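Local coordinates for protein 3-dehydroquinate dehydratase (Zymomonas mobilis subsp. mobilis, PDB 6SMF) that probably catalyses the trans-dehydration of 3-dehydroquinate to 3-dehydroshikimate through an enolate intermediate, the third step of chorismate biosynthesis, as a homododecamer, at residues 42-47 / 138-143; 94-99 / 124-129. All coordinates share one frame; numbering follows the deposited sequence.

Interaction 1 (42-47 / 138-143); sequences KLQAEK and SYSLAL
Gln44 and Leu143 reach across between two helical segments, 42-47 and 138-143, that run nearly parallel, their axes crossing at -24° and approaching to 10.6 Å. That separation is bridged mostly by one long polar side chain. Gln44 leaves its helix with CG anti to the backbone N (chi1 -161°) and stays extended, which carries its amide onto the backbone of the neighbouring helix. There NE2 donates to the carbonyl O of Ser140 at 2.8 Å, in an almost straight bond that lies close to the amide plane of the glutamine and arrives moderately tilted from the plane of the carbonyl. The other end of the same amide, OE1, lies 3.1 Å from CB of Ser140, against carbon and not against the hydroxyl, which bonds instead to Glu137. Leu143 comes from the opposite direction: its CB lies 3.8 Å from Gln44 NE2, while CD2 packs beside the glutamine chain and touches Ala45 CB at 4.3 Å. Leu41 and Leu48 of helix 34-48 also touch Leu143, so the leucine has apolar neighbours on that helix besides the glutamine amide. Ser140 O thus accepts a side-chain N-H from another helix, and the hydrogen bond fixes the rotation of the Gln44 amide, joining the two helices by one directed polar link beside their hydrophobic packing.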
# COMPACT_ATOMS: atom_id res chain seq x y z
N LYS A 42 -12.18 -28.47 33.09
CA LYS A 42 -13.01 -28.63 34.32
C LYS A 42 -12.22 -29.38 35.40
O LYS A 42 -12.32 -28.94 36.57
CB LYS A 42 -14.32 -29.36 34.02
CG LYS A 42 -15.38 -28.43 33.45
CD LYS A 42 -16.45 -29.11 32.69
CE LYS A 42 -17.62 -28.18 32.46
NZ LYS A 42 -18.49 -28.74 31.42
N LEU A 43 -11.45 -30.40 35.00
CA LEU A 43 -10.57 -31.22 35.90
C LEU A 43 -9.38 -30.38 36.39
O LEU A 43 -9.02 -30.50 37.57
CB LEU A 43 -10.05 -32.45 35.17
CG LEU A 43 -10.91 -33.71 35.25
CD1 LEU A 43 -10.31 -34.77 34.34
CD2 LEU A 43 -11.03 -34.20 36.68
N GLN A 44 -8.77 -29.61 35.49
CA GLN A 44 -7.60 -28.76 35.81
C GLN A 44 -8.07 -27.72 36.84
O GLN A 44 -7.30 -27.41 37.80
CB GLN A 44 -7.07 -28.13 34.52
CG GLN A 44 -5.65 -27.61 34.62
CD GLN A 44 -5.37 -26.69 33.46
OE1 GLN A 44 -5.91 -26.84 32.36
NE2 GLN A 44 -4.52 -25.72 33.72
N ALA A 45 -9.31 -27.25 36.64
CA ALA A 45 -9.97 -26.20 37.46
C ALA A 45 -10.18 -26.72 38.88
O ALA A 45 -10.03 -25.92 39.80
CB ALA A 45 -11.26 -25.75 36.80
N GLU A 46 -10.52 -28.00 39.04
CA GLU A 46 -10.60 -28.66 40.37
C GLU A 46 -9.20 -28.61 41.02
O GLU A 46 -9.11 -28.07 42.12
CB GLU A 46 -11.13 -30.09 40.20
CG GLU A 46 -12.35 -30.42 41.06
CD GLU A 46 -13.00 -31.73 40.62
OE1 GLU A 46 -13.33 -31.82 39.41
OE2 GLU A 46 -13.17 -32.67 41.47
N LYS A 47 -8.14 -29.06 40.33
CA LYS A 47 -6.75 -29.04 40.88
C LYS A 47 -6.36 -27.61 41.30
O LYS A 47 -5.51 -27.49 42.20
CB LYS A 47 -5.75 -29.61 39.86
N SER A 138 -2.70 -25.02 24.92
CA SER A 138 -2.85 -23.54 24.87
C SER A 138 -3.85 -23.10 25.96
O SER A 138 -3.56 -22.18 26.73
CB SER A 138 -3.25 -23.01 23.49
OG SER A 138 -2.19 -23.14 22.53
N TYR A 139 -4.99 -23.76 26.05
CA TYR A 139 -6.02 -23.50 27.09
C TYR A 139 -5.47 -23.83 28.49
O TYR A 139 -5.65 -23.01 29.42
CB TYR A 139 -7.29 -24.30 26.80
CG TYR A 139 -8.06 -23.83 25.59
CD1 TYR A 139 -7.77 -24.32 24.33
CD2 TYR A 139 -9.11 -22.92 25.71
CE1 TYR A 139 -8.50 -23.93 23.22
CE2 TYR A 139 -9.84 -22.52 24.61
CZ TYR A 139 -9.52 -23.02 23.36
OH TYR A 139 -10.21 -22.61 22.26
N SER A 140 -4.84 -25.00 28.66
CA SER A 140 -4.37 -25.47 29.99
C SER A 140 -3.38 -24.43 30.55
O SER A 140 -3.54 -24.05 31.73
CB SER A 140 -3.88 -26.93 29.97
OG SER A 140 -2.46 -27.06 29.99
N LEU A 141 -2.42 -23.96 29.75
CA LEU A 141 -1.41 -22.92 30.12
C LEU A 141 -2.11 -21.61 30.50
O LEU A 141 -1.71 -20.95 31.51
CB LEU A 141 -0.48 -22.67 28.94
CG LEU A 141 0.53 -23.77 28.63
CD1 LEU A 141 1.04 -23.63 27.20
CD2 LEU A 141 1.69 -23.69 29.59
N ALA A 142 -3.09 -21.24 29.71
CA ALA A 142 -3.92 -20.03 29.91
C ALA A 142 -4.62 -20.16 31.27
O ALA A 142 -4.60 -19.20 32.04
CB ALA A 142 -4.89 -19.90 28.74
N LEU A 143 -5.15 -21.33 31.60
CA LEU A 143 -5.91 -21.52 32.85
C LEU A 143 -4.95 -21.43 34.06
O LEU A 143 -5.37 -20.81 35.08
CB LEU A 143 -6.72 -22.82 32.80
CG LEU A 143 -7.60 -23.10 34.03
CD1 LEU A 143 -8.44 -21.90 34.46
CD2 LEU A 143 -8.49 -24.31 33.79

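Interaction 2 (94-99 / 124-129); sequences DAIRAI and GEAALG
Ala126 sets its methyl group against both Ile96 and Arg97, where the last turn of helix 90-98 meets the end of the short, weakly bonded helix 122-126. The backbones come close, with CA of Arg97 5.8 Å from CA of Ala126, and no hydrogen bond crosses between the segments. The tight part is built on Ile96. Its CG2 branch, anti to the backbone N, lies 3.7 Å from Ala126 CB and 3.4 Å from Ala126 O, and it also reaches the peptide link into Ala127, whose N is 4.0 Å away. One methyl therefore covers both the side chain and the carbonyl end of Ala126. On the solvent side the contact is thinner: Arg97 offers only the aliphatic start of its chain, CG lying 3.7 Å from Ala126 CB. Beyond CG the chain bends at chi3 (89°) and takes the guanidinium group away from the alanine, where NH1 forms a weak, long ion pair with Glu115 of a neighbouring subunit. Asp94, predicted to bind substrate, points away from this contact, and its OD1 forms a salt bridge with Arg118 of that same neighbouring subunit. The carbonyl groups of Gly124 and Ala127 both accept from Asn110 of a different neighbouring subunit. Cohesion between the two segments is thus apolar and centred on a small residue, whereas several polar groups around it, the Asp94 carboxylate and the carbonyls of Gly124 and Ala127 among them, face other subunits.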
# COMPACT_ATOMS: atom_id res chain seq x y z
N ASP A 94 -12.77 -3.53 21.47
CA ASP A 94 -13.32 -2.44 22.32
C ASP A 94 -13.91 -3.05 23.61
O ASP A 94 -13.69 -2.43 24.70
CB ASP A 94 -14.35 -1.64 21.54
CG ASP A 94 -13.74 -0.49 20.79
OD1 ASP A 94 -12.61 -0.07 21.17
OD2 ASP A 94 -14.41 0.05 19.92
N ALA A 95 -14.60 -4.19 23.50
CA ALA A 95 -15.15 -4.91 24.67
C ALA A 95 -14.03 -5.23 25.67
O ALA A 95 -14.15 -4.84 26.82
CB ALA A 95 -15.86 -6.16 24.24
N ILE A 96 -12.94 -5.83 25.21
CA ILE A 96 -11.76 -6.16 26.07
C ILE A 96 -11.23 -4.88 26.71
O ILE A 96 -11.07 -4.85 27.94
CB ILE A 96 -10.69 -6.87 25.26
CG1 ILE A 96 -11.19 -8.21 24.74
CG2 ILE A 96 -9.44 -7.03 26.10
CD1 ILE A 96 -10.41 -8.69 23.54
N ARG A 97 -11.04 -3.84 25.92
CA ARG A 97 -10.51 -2.58 26.48
C ARG A 97 -11.48 -1.93 27.48
O ARG A 97 -10.98 -1.32 28.46
CB ARG A 97 -10.11 -1.68 25.33
CG ARG A 97 -8.74 -2.10 24.82
CD ARG A 97 -8.13 -1.12 23.86
NE ARG A 97 -7.33 -0.08 24.52
CZ ARG A 97 -7.51 1.23 24.36
NH1 ARG A 97 -8.47 1.68 23.58
NH2 ARG A 97 -6.78 2.09 25.05
N ALA A 98 -12.80 -2.05 27.28
CA ALA A 98 -13.82 -1.36 28.12
C ALA A 98 -13.92 -2.05 29.49
O ALA A 98 -14.07 -1.35 30.47
CB ALA A 98 -15.16 -1.37 27.45
N ILE A 99 -13.81 -3.38 29.53
CA ILE A 99 -13.92 -4.18 30.78
C ILE A 99 -12.58 -4.19 31.51
O ILE A 99 -11.56 -4.03 30.85
CB ILE A 99 -14.43 -5.61 30.51
CG1 ILE A 99 -13.36 -6.49 29.85
CG2 ILE A 99 -15.71 -5.53 29.72
CD1 ILE A 99 -13.77 -7.93 29.65
N GLY A 124 -5.51 -9.67 20.42
CA GLY A 124 -4.12 -9.49 20.89
C GLY A 124 -3.77 -8.03 21.12
O GLY A 124 -2.93 -7.76 21.98
N GLU A 125 -4.35 -7.12 20.35
CA GLU A 125 -4.06 -5.68 20.48
C GLU A 125 -4.65 -5.14 21.80
O GLU A 125 -4.21 -4.09 22.23
CB GLU A 125 -4.60 -4.92 19.28
CG GLU A 125 -3.76 -5.16 18.06
CD GLU A 125 -4.20 -4.46 16.80
OE1 GLU A 125 -4.71 -3.30 16.90
OE2 GLU A 125 -4.02 -5.07 15.72
N ALA A 126 -5.61 -5.83 22.41
CA ALA A 126 -6.36 -5.33 23.59
C ALA A 126 -6.13 -6.20 24.83
O ALA A 126 -6.34 -5.70 25.93
CB ALA A 126 -7.80 -5.30 23.26
N ALA A 127 -5.69 -7.44 24.63
CA ALA A 127 -5.57 -8.45 25.69
C ALA A 127 -4.30 -8.23 26.49
O ALA A 127 -3.42 -7.46 26.08
CB ALA A 127 -5.60 -9.83 25.09
N LEU A 128 -4.26 -8.87 27.64
CA LEU A 128 -3.11 -8.88 28.54
C LEU A 128 -2.00 -9.63 27.82
O LEU A 128 -0.81 -9.24 27.88
CB LEU A 128 -3.53 -9.60 29.82
CG LEU A 128 -2.42 -9.87 30.83
CD1 LEU A 128 -1.97 -8.59 31.50
CD2 LEU A 128 -2.91 -10.88 31.87
N GLY A 129 -2.37 -10.75 27.23
CA GLY A 129 -1.39 -11.77 26.81
C GLY A 129 -2.04 -12.76 25.88
O GLY A 129 -3.29 -12.72 25.79

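The two contacts lie on opposite faces of the central parallel sheet, as in the flavodoxin-like fold of type II dehydroquinases, with centres 21 Å and nearest atoms about 8 Å apart. In sequence, both segments of interaction 2 fall between those of interaction 1. Both lie near predicted active-site residues: the Ser140 side chain is about 10 Å from that of Leu108, predicted to bind substrate, and that of Ala127 about 9 Å from that of His107, the predicted proton donor. Interaction 2 also holds Asp94, which faces Arg118 of a neighbouring subunit; both are predicted to bind substrate, consistent with a site assembled between subunits. Strand 129-132, beginning at Gly129 of interaction 2, leads toward helix 136-147.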